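Local coordinates for putative methyltransferase protein (Bacteroides fragilis, PDB 5BP9) that binds S-adenosyl-L-homocysteine and is probably an S-adenosylmethionine-dependent methyltransferase, at residues R67-Q72 against D228-Y233; D194-M199 against L274-V279. All coordinates share one frame; numbering follows the deposited sequence. Where two conformers were deposited one is given.

Interaction 1: R67-Q72 against D228-Y233; sequences RVFSSQ and DFRMQY. With ETE (2-{2-[2-2-(methoxy-ethoxy)-ethoxy]-ethoxy}-ethanol), chain B.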
ATOM      1  N   ARG A  67      -4.725   9.061  14.554  1.00 12.24           N
ATOM      2  CA  ARG A  67      -4.904  10.415  14.036  1.00 13.21           C
ATOM      3  C   ARG A  67      -3.956  10.628  12.855  1.00 14.02           C
ATOM      4  O   ARG A  67      -2.796  10.181  12.914  1.00 14.22           O
ATOM      5  CB  ARG A  67      -4.633  11.439  15.129  1.00 15.48           C
ATOM      6  CG  ARG A  67      -5.570  11.279  16.332  1.00 15.53           C
ATOM      7  CD  ARG A  67      -5.111  12.017  17.573  1.00 18.41           C
ATOM      8  NE  ARG A  67      -5.167  13.463  17.393  1.00 24.08           N
ATOM      9  CZ  ARG A  67      -4.706  14.344  18.283  1.00 22.11           C
ATOM     10  NH1 ARG A  67      -4.129  13.928  19.413  1.00 19.43           N
ATOM     11  NH2 ARG A  67      -4.793  15.645  18.020  1.00 26.80           N
ATOM     12  N   VAL A  68      -4.446  11.343  11.829  1.00 13.21           N
ATOM     13  CA  VAL A  68      -3.682  11.602  10.600  0.50 14.79           C
ATOM     14  C   VAL A  68      -3.676  13.088  10.309  1.00 14.70           C
ATOM     15  O   VAL A  68      -4.742  13.707  10.211  1.00 16.87           O
ATOM     16  CB  VAL A  68      -4.289  10.906   9.365  0.50 17.11           C
ATOM     17  CG1 VAL A  68      -3.357  11.009   8.166  0.50 19.54           C
ATOM     18  CG2 VAL A  68      -4.562   9.447   9.640  0.50 18.40           C
ATOM     19  N   PHE A  69      -2.475  13.633  10.165  1.00 14.33           N
ATOM     20  CA  PHE A  69      -2.241  15.039   9.850  1.00 13.51           C
ATOM     21  C   PHE A  69      -1.626  15.141   8.456  1.00 15.03           C
ATOM     22  O   PHE A  69      -1.042  14.190   7.962  1.00 15.71           O
ATOM     23  CB  PHE A  69      -1.309  15.692  10.871  1.00 16.22           C
ATOM     24  CG  PHE A  69      -1.782  15.629  12.297  1.00 18.96           C
ATOM     25  CD1 PHE A  69      -1.510  14.522  13.083  1.00 17.91           C
ATOM     26  CD2 PHE A  69      -2.399  16.724  12.882  1.00 24.49           C
ATOM     27  CE1 PHE A  69      -1.916  14.461  14.405  1.00 19.67           C
ATOM     28  CE2 PHE A  69      -2.780  16.678  14.209  1.00 32.78           C
ATOM     29  CZ  PHE A  69      -2.559  15.532  14.956  1.00 27.57           C
ATOM     30  N   SER A  70      -1.731  16.319   7.841  1.00 15.14           N
ATOM     31  CA  SER A  70      -1.204  16.541   6.505  1.00 16.19           C
ATOM     32  C   SER A  70      -0.952  18.012   6.281  1.00 18.52           C
ATOM     33  O   SER A  70      -1.644  18.847   6.860  1.00 22.58           O
ATOM     34  CB  SER A  70      -2.246  16.060   5.503  1.00 17.11           C
ATOM     35  OG  SER A  70      -1.933  16.385   4.174  1.00 17.06           O
ATOM     36  N   SER A  71       0.008  18.330   5.412  1.00 17.54           N
ATOM     37  CA  SER A  71       0.185  19.739   5.030  0.50 20.63           C
ATOM     38  C   SER A  71      -0.944  20.235   4.104  1.00 27.14           C
ATOM     39  O   SER A  71      -1.149  21.443   4.007  1.00 32.91           O
ATOM     40  CB  SER A  71       1.548  19.983   4.385  0.50 22.18           C
ATOM     41  OG  SER A  71       1.577  19.505   3.066  0.50 21.92           O
ATOM     42  N   GLN A  72      -1.676  19.312   3.458  1.00 22.83           N
ATOM     43  CA  GLN A  72      -2.715  19.627   2.455  0.60 26.93           C
ATOM     44  C   GLN A  72      -4.156  19.512   2.979  1.00 31.48           C
ATOM     45  O   GLN A  72      -5.063  20.135   2.443  1.00 30.63           O
ATOM     46  CB  GLN A  72      -2.587  18.699   1.240  0.60 27.69           C
ATOM     47  CG  GLN A  72      -1.289  18.830   0.439  0.60 31.76           C
ATOM     48  CD  GLN A  72      -0.150  17.901   0.906  0.60 21.24           C
ATOM     49  OE1 GLN A  72      -0.349  16.930   1.654  0.60 15.18           O
ATOM     50  NE2 GLN A  72       1.048  18.200   0.452  0.60 22.15           N
ATOM     51  N   ASP A 228       1.449  14.591   1.578  1.00 15.12           N
ATOM     52  CA  ASP A 228       2.174  14.135   2.746  1.00 16.22           C
ATOM     53  C   ASP A 228       1.250  13.960   3.921  1.00 15.90           C
ATOM     54  O   ASP A 228       0.234  14.654   4.062  1.00 17.55           O
ATOM     55  CB  ASP A 228       3.309  15.067   3.107  1.00 18.41           C
ATOM     56  CG  ASP A 228       2.830  16.451   3.432  1.00 25.42           C
ATOM     57  OD1 ASP A 228       2.407  16.714   4.586  1.00 24.44           O
ATOM     58  OD2 ASP A 228       2.840  17.266   2.496  1.00 32.23           O
ATOM     59  N   PHE A 229       1.624  13.007   4.749  1.00 13.24           N
ATOM     60  CA  PHE A 229       0.888  12.670   5.958  1.00 14.60           C
ATOM     61  C   PHE A 229       1.846  12.470   7.136  1.00 12.72           C
ATOM     62  O   PHE A 229       3.033  12.283   6.966  1.00 14.65           O
ATOM     63  CB  PHE A 229       0.092  11.383   5.752  1.00 16.65           C
ATOM     64  CG  PHE A 229      -1.069  11.506   4.806  1.00 16.06           C
ATOM     65  CD1 PHE A 229      -2.172  12.277   5.142  1.00 16.09           C
ATOM     66  CD2 PHE A 229      -1.112  10.778   3.644  1.00 23.54           C
ATOM     67  CE1 PHE A 229      -3.271  12.349   4.328  1.00 18.92           C
ATOM     68  CE2 PHE A 229      -2.211  10.849   2.816  1.00 26.96           C
ATOM     69  CZ  PHE A 229      -3.287  11.636   3.149  1.00 24.80           C
ATOM     70  N   ARG A 230       1.274  12.460   8.338  1.00 12.40           N
ATOM     71  CA  ARG A 230       1.976  12.066   9.551  1.00 11.75           C
ATOM     72  C   ARG A 230       0.907  11.566  10.510  1.00 12.02           C
ATOM     73  O   ARG A 230      -0.178  12.112  10.551  1.00 13.19           O
ATOM     74  CB  ARG A 230       2.818  13.216  10.155  1.00 17.25           C
ATOM     75  CG  ARG A 230       2.040  14.404  10.600  1.00 23.77           C
ATOM     76  CD  ARG A 230       2.958  15.547  10.997  1.00 29.80           C
ATOM     77  NE  ARG A 230       2.191  16.727  11.396  1.00 31.08           N
ATOM     78  CZ  ARG A 230       1.653  17.632  10.567  1.00 30.75           C
ATOM     79  NH1 ARG A 230       1.753  17.524   9.223  1.00 36.41           N
ATOM     80  NH2 ARG A 230       0.994  18.669  11.094  1.00 27.52           N
HETATM   81  N   MSE A 231       1.223  10.526  11.264  1.00 12.02           N
HETATM   82  CA  MSE A 231       0.233   9.882  12.142  1.00 12.69           C
HETATM   83  C   MSE A 231       0.651   9.956  13.575  1.00 11.79           C
HETATM   84  O   MSE A 231       1.855  10.068  13.914  1.00 12.65           O
HETATM   85  CB  MSE A 231       0.024   8.433  11.709  1.00 14.05           C
HETATM   86  CG  MSE A 231      -0.657   8.382  10.340  1.00 14.47           C
HETATM   87 SE   MSE A 231      -0.960   6.509   9.795  1.00 17.49          SE
HETATM   88  CE  MSE A 231       0.902   5.921   9.583  1.00 18.60           C
ATOM     89  N   GLN A 232      -0.364   9.966  14.437  1.00 12.54           N
ATOM     90  CA  GLN A 232      -0.171   9.966  15.887  1.00 13.11           C
ATOM     91  C   GLN A 232      -1.139   8.964  16.516  1.00 12.90           C
ATOM     92  O   GLN A 232      -2.287   8.918  16.128  1.00 13.22           O
ATOM     93  CB  GLN A 232      -0.395  11.362  16.474  1.00 13.88           C
ATOM     94  CG  GLN A 232      -0.322  11.392  18.000  1.00 17.62           C
ATOM     95  CD  GLN A 232      -0.716  12.707  18.595  1.00 16.82           C
ATOM     96  OE1 GLN A 232      -1.007  13.665  17.896  1.00 23.20           O
ATOM     97  NE2 GLN A 232      -0.753  12.751  19.915  1.00 18.64           N
ATOM     98  N   TYR A 233      -0.654   8.186  17.482  1.00 13.71           N
ATOM     99  CA  TYR A 233      -1.497   7.258  18.247  1.00 13.41           C
ATOM    100  C   TYR A 233      -1.097   7.385  19.695  1.00 12.97           C
ATOM    101  O   TYR A 233       0.051   7.113  20.032  1.00 14.49           O
ATOM    102  CB  TYR A 233      -1.318   5.806  17.779  1.00 12.77           C
ATOM    103  CG  TYR A 233      -2.212   4.857  18.549  1.00 12.94           C
ATOM    104  CD1 TYR A 233      -3.586   4.878  18.362  1.00 12.73           C
ATOM    105  CD2 TYR A 233      -1.690   4.003  19.520  1.00 14.19           C
ATOM    106  CE1 TYR A 233      -4.428   4.039  19.110  1.00 13.63           C
ATOM    107  CE2 TYR A 233      -2.524   3.176  20.280  1.00 14.73           C
ATOM    108  CZ  TYR A 233      -3.893   3.187  20.052  1.00 14.74           C
ATOM    109  OH  TYR A 233      -4.778   2.413  20.774  1.00 16.85           O
TER
HETATM  110  OH2 ETE B 301       6.222   5.468   6.200  1.00 42.60           O
HETATM  111  C12 ETE B 301       5.032   5.228   6.946  1.00 46.71           C
HETATM  112  C22 ETE B 301       3.930   5.059   5.920  1.00 37.57           C
HETATM  113  OH3 ETE B 301       2.705   4.700   6.546  1.00 66.93           O
HETATM  114  C13 ETE B 301       0.309   4.728   6.278  1.00 44.67           C
HETATM  115  C23 ETE B 301       1.656   4.594   5.584  1.00 49.22           C
HETATM  116  OH4 ETE B 301      -0.748   4.649   5.322  1.00 53.53           O
HETATM  117  C14 ETE B 301      -1.801   6.766   4.921  1.00 39.25           C
HETATM  118  C24 ETE B 301      -1.906   5.427   5.638  1.00 55.47           C
HETATM  119  OH5 ETE B 301      -2.764   7.680   5.443  1.00 48.15           O
HETATM  120  C15 ETE B 301      -4.868   8.731   4.844  1.00 48.91           C
HETATM  121  C25 ETE B 301      -4.103   7.422   4.998  1.00 49.10           C
HETATM  122  OH6 ETE B 301      -6.237   8.531   5.210  1.00 79.91           O
HETATM  123  C26 ETE B 301      -6.881   9.705   5.706  1.00 53.19           C
HETATM  124  O   HOH W   1      -1.960  15.013  21.832  1.00 30.43           O
HETATM  125  O   HOH W   2      -0.573  20.003   9.313  1.00 43.04           O
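Asp-228 reaches across to the turn that follows strand 66-69 and grips it with its carboxylate. From CB its CG is placed between the backbone N and the carbonyl carbon (chi1 61°), which carries the carboxylate over to the turn. OD1 accepts a hydrogen bond from Ser-71 N at 3.0 Å, on the syn side but 30° out of the carboxylate plane. In the conformers given for Ser-71 and Gln-72, OD2 takes two donors: Ser-71 OG at 2.6 Å through its syn lone pair, and Gln-72 NE2 at 2.9 Å from above the plane; Gln-72 OE1 accepts from Asp-228 N. Ser-70 OG donates to Asp-228 O and closes an ST turn by accepting from Gln-72 N.

Further along, the strands pair antiparallel, with Arg-67/Gln-232 and Phe-69/Arg-230 as hydrogen-bonded pairs. Phe-69 CB sits 3.5 Å above the centre of the Arg-230 guanidinium. On the other face Val-68, in the conformer given, touches Phe-229, whose ring has ETE C15 over one face.

Strand 226-233 lies between strands 66-69 and 236-244 of a four-stranded antiparallel sheet, with Met-231 packing on Met-50 of helix 49-60 and lining the glycol pocket near the bound S-adenosyl-L-homocysteine.

Interaction 2: D194-M199 against L274-V279; sequences DGCILM and LARLTV
The antiparallel end of the central mixed sheet begins where strand 195-202 pairs with strand 272-279. Ile-197 and Leu-277 form a hydrogen-bonded pair: Ile-197 N to Leu-277 O at 2.9 Å and Leu-277 N to Ile-197 O at 2.8 Å. Met-199 and Ala-275 form the next such pair, and Leu-198 faces Arg-276 in the non-hydrogen-bonded pair between them. Beyond Ile-197 and Leu-277, a water accepts from Val-279 N and donates to Gly-195 O.

On one face Ile-197 CD1 packs on Leu-277 CB at 3.9 Å, and selenomethionine Met-199 brings its SE to 4.3 Å from Leu-277 CD1. Leu-251 of helix 248-257 packs on Met-199, Ala-275 and Leu-277. The strand order, five parallel strands followed by 272-279 and 260-267, is that of the Rossmann-like class I methyltransferase fold, in which the last strand, 272-279, is inserted between 195-202 and 260-267, antiparallel to both.

On the opposite face Leu-198 and Arg-276 run side by side, Leu-198 CD2 lying 3.9 Å from Arg-276 CB. With CG anti to the backbone N (chi1 -179°), the arginine's aliphatic part passes Cys-196, Arg-276 CG lying 3.8 Å from Cys-196 CB and Arg-276 CD 3.9 Å from Cys-196 SG. The guanidinium forms a salt bridge with Glu-263 of strand 260-267, and Met-100 of helix 92-100 packs against both Leu-198 and Arg-276.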
ATOM      1  N   ASP A 194       5.654 -13.459 -16.933  1.00 23.03           N
ATOM      2  CA  ASP A 194       4.184 -13.345 -16.972  1.00 28.60           C
ATOM      3  C   ASP A 194       3.532 -12.934 -15.653  1.00 22.68           C
ATOM      4  O   ASP A 194       2.306 -13.040 -15.512  1.00 24.19           O
ATOM      5  CB  ASP A 194       3.538 -14.622 -17.504  1.00 28.88           C
ATOM      6  CG  ASP A 194       4.078 -15.016 -18.863  1.00 40.62           C
ATOM      7  OD1 ASP A 194       4.312 -14.129 -19.728  1.00 41.15           O
ATOM      8  OD2 ASP A 194       4.279 -16.223 -19.045  1.00 53.02           O
ATOM      9  N   GLY A 195       4.344 -12.440 -14.711  1.00 19.35           N
ATOM     10  CA  GLY A 195       3.828 -11.925 -13.451  1.00 19.67           C
ATOM     11  C   GLY A 195       3.111 -10.607 -13.629  1.00 20.34           C
ATOM     12  O   GLY A 195       3.219  -9.968 -14.675  1.00 21.31           O
ATOM     13  N   CYS A 196       2.385 -10.187 -12.600  1.00 17.60           N
ATOM     14  CA  CYS A 196       1.728  -8.885 -12.652  1.00 16.71           C
ATOM     15  C   CYS A 196       1.687  -8.214 -11.295  1.00 14.53           C
ATOM     16  O   CYS A 196       1.854  -8.860 -10.252  1.00 15.04           O
ATOM     17  CB  CYS A 196       0.334  -8.994 -13.264  1.00 18.99           C
ATOM     18  SG  CYS A 196      -0.936  -9.605 -12.162  1.00 21.21           S
ATOM     19  N   ILE A 197       1.490  -6.903 -11.346  1.00 13.82           N
ATOM     20  CA  ILE A 197       1.255  -6.082 -10.162  1.00 13.75           C
ATOM     21  C   ILE A 197      -0.206  -5.651 -10.244  1.00 11.66           C
ATOM     22  O   ILE A 197      -0.648  -5.171 -11.299  1.00 14.00           O
ATOM     23  CB  ILE A 197       2.113  -4.818 -10.192  1.00 15.45           C
ATOM     24  CG1 ILE A 197       3.597  -5.160 -10.316  1.00 15.89           C
ATOM     25  CG2 ILE A 197       1.872  -3.968  -8.957  1.00 15.43           C
ATOM     26  CD1 ILE A 197       4.380  -4.115 -11.075  1.00 20.69           C
ATOM     27  N   LEU A 198      -0.920  -5.795  -9.135  1.00 12.48           N
ATOM     28  CA  LEU A 198      -2.292  -5.291  -8.999  1.00 12.96           C
ATOM     29  C   LEU A 198      -2.243  -4.148  -7.993  1.00 13.23           C
ATOM     30  O   LEU A 198      -1.855  -4.337  -6.835  1.00 13.68           O
ATOM     31  CB  LEU A 198      -3.229  -6.411  -8.544  1.00 14.47           C
ATOM     32  CG  LEU A 198      -3.310  -7.592  -9.508  1.00 17.22           C
ATOM     33  CD1 LEU A 198      -4.135  -8.717  -8.879  1.00 17.54           C
ATOM     34  CD2 LEU A 198      -3.886  -7.188 -10.852  1.00 21.40           C
HETATM   35  N   MSE A 199      -2.617  -2.962  -8.451  1.00 13.69           N
HETATM   36  CA  MSE A 199      -2.476  -1.718  -7.665  1.00 13.78           C
HETATM   37  C   MSE A 199      -3.721  -0.897  -7.776  1.00 13.47           C
HETATM   38  O   MSE A 199      -4.200  -0.665  -8.876  1.00 15.22           O
HETATM   39  CB  MSE A 199      -1.298  -0.897  -8.233  1.00 15.70           C
HETATM   40  CG  MSE A 199      -1.081   0.465  -7.529  1.00 14.84           C
HETATM   41 SE   MSE A 199       0.234   1.574  -8.498  1.00 16.91          SE
HETATM   42  CE  MSE A 199       1.602   0.600  -7.552  1.00 17.22           C
ATOM     43  N   LEU A 274      -8.632   0.079  -9.978  1.00 15.84           N
ATOM     44  CA  LEU A 274      -7.672  -1.016  -9.875  1.00 13.65           C
ATOM     45  C   LEU A 274      -7.019  -1.167 -11.218  1.00 14.82           C
ATOM     46  O   LEU A 274      -7.724  -1.273 -12.237  1.00 15.82           O
ATOM     47  CB  LEU A 274      -8.346  -2.309  -9.447  1.00 14.20           C
ATOM     48  CG  LEU A 274      -7.447  -3.560  -9.339  1.00 15.46           C
ATOM     49  CD1 LEU A 274      -6.469  -3.460  -8.173  1.00 17.12           C
ATOM     50  CD2 LEU A 274      -8.281  -4.823  -9.266  1.00 17.82           C
ATOM     51  N   ALA A 275      -5.676  -1.161 -11.223  1.00 15.76           N
ATOM     52  CA  ALA A 275      -4.896  -1.359 -12.430  1.00 15.28           C
ATOM     53  C   ALA A 275      -4.014  -2.593 -12.323  1.00 13.65           C
ATOM     54  O   ALA A 275      -3.652  -3.032 -11.224  1.00 14.94           O
ATOM     55  CB  ALA A 275      -4.019  -0.147 -12.709  1.00 16.58           C
ATOM     56  N   ARG A 276      -3.676  -3.135 -13.488  1.00 14.60           N
ATOM     57  CA  ARG A 276      -2.720  -4.245 -13.622  1.00 13.15           C
ATOM     58  C   ARG A 276      -1.529  -3.750 -14.410  1.00 15.11           C
ATOM     59  O   ARG A 276      -1.692  -3.200 -15.506  1.00 17.94           O
ATOM     60  CB  ARG A 276      -3.363  -5.441 -14.354  1.00 16.26           C
ATOM     61  CG  ARG A 276      -2.420  -6.628 -14.509  1.00 17.12           C
ATOM     62  CD  ARG A 276      -3.166  -7.916 -14.839  1.00 23.97           C
ATOM     63  NE  ARG A 276      -3.927  -7.793 -16.077  1.00 22.28           N
ATOM     64  CZ  ARG A 276      -4.951  -8.572 -16.427  1.00 25.41           C
ATOM     65  NH1 ARG A 276      -5.575  -8.364 -17.596  1.00 25.60           N
ATOM     66  NH2 ARG A 276      -5.358  -9.546 -15.622  1.00 26.99           N
ATOM     67  N   LEU A 277      -0.340  -3.931 -13.844  1.00 15.04           N
ATOM     68  CA  LEU A 277       0.914  -3.539 -14.472  1.00 14.34           C
ATOM     69  C   LEU A 277       1.710  -4.817 -14.799  1.00 15.03           C
ATOM     70  O   LEU A 277       1.840  -5.715 -13.976  1.00 15.82           O
ATOM     71  CB  LEU A 277       1.736  -2.621 -13.549  1.00 14.18           C
ATOM     72  CG  LEU A 277       0.994  -1.397 -12.975  1.00 19.35           C
ATOM     73  CD1 LEU A 277       1.763  -0.739 -11.821  1.00 18.83           C
ATOM     74  CD2 LEU A 277       0.715  -0.367 -14.041  1.00 28.72           C
ATOM     75  N   THR A 278       2.255  -4.854 -15.996  1.00 15.22           N
ATOM     76  CA  THR A 278       3.062  -5.982 -16.472  1.00 17.28           C
ATOM     77  C   THR A 278       4.264  -5.457 -17.229  1.00 17.14           C
ATOM     78  O   THR A 278       4.225  -4.332 -17.768  1.00 17.97           O
ATOM     79  CB  THR A 278       2.237  -6.875 -17.438  1.00 19.06           C
ATOM     80  OG1 THR A 278       1.676  -6.054 -18.470  1.00 21.47           O
ATOM     81  CG2 THR A 278       1.141  -7.603 -16.733  1.00 20.39           C
ATOM     82  N   VAL A 279       5.314  -6.279 -17.304  1.00 18.70           N
ATOM     83  CA  VAL A 279       6.503  -5.931 -18.078  1.00 19.82           C
ATOM     84  C   VAL A 279       6.089  -5.922 -19.546  1.00 20.55           C
ATOM     85  O   VAL A 279       5.414  -6.835 -19.990  1.00 22.50           O
ATOM     86  CB  VAL A 279       7.651  -6.929 -17.822  1.00 19.52           C
ATOM     87  CG1 VAL A 279       8.813  -6.698 -18.778  1.00 24.28           C
ATOM     88  CG2 VAL A 279       8.137  -6.797 -16.372  1.00 25.26           C
TER
HETATM   89  O   HOH W   3       5.213  -8.941 -16.238  1.00 28.11           O

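How the interactions relate
After helix 49-60 the chain lays down 67-72 in the small antiparallel sheet, then builds the first four parallel strands of the mixed sheet before reaching 194-199. Strand 226-233 follows strand 195-202 and returns to the small sheet, where interaction 1 closes a loop of 155 residues. The chain then goes on through helix 248-257 to 274-279, and interaction 2 closes a loop of 74 residues. The two loops cross rather than nest, since each encloses one segment of the other. This crossing links the small sheet that lines the glycol pocket to the antiparallel end of the methyltransferase core. The centres of interactions 1 and 2 are about 29 Å apart.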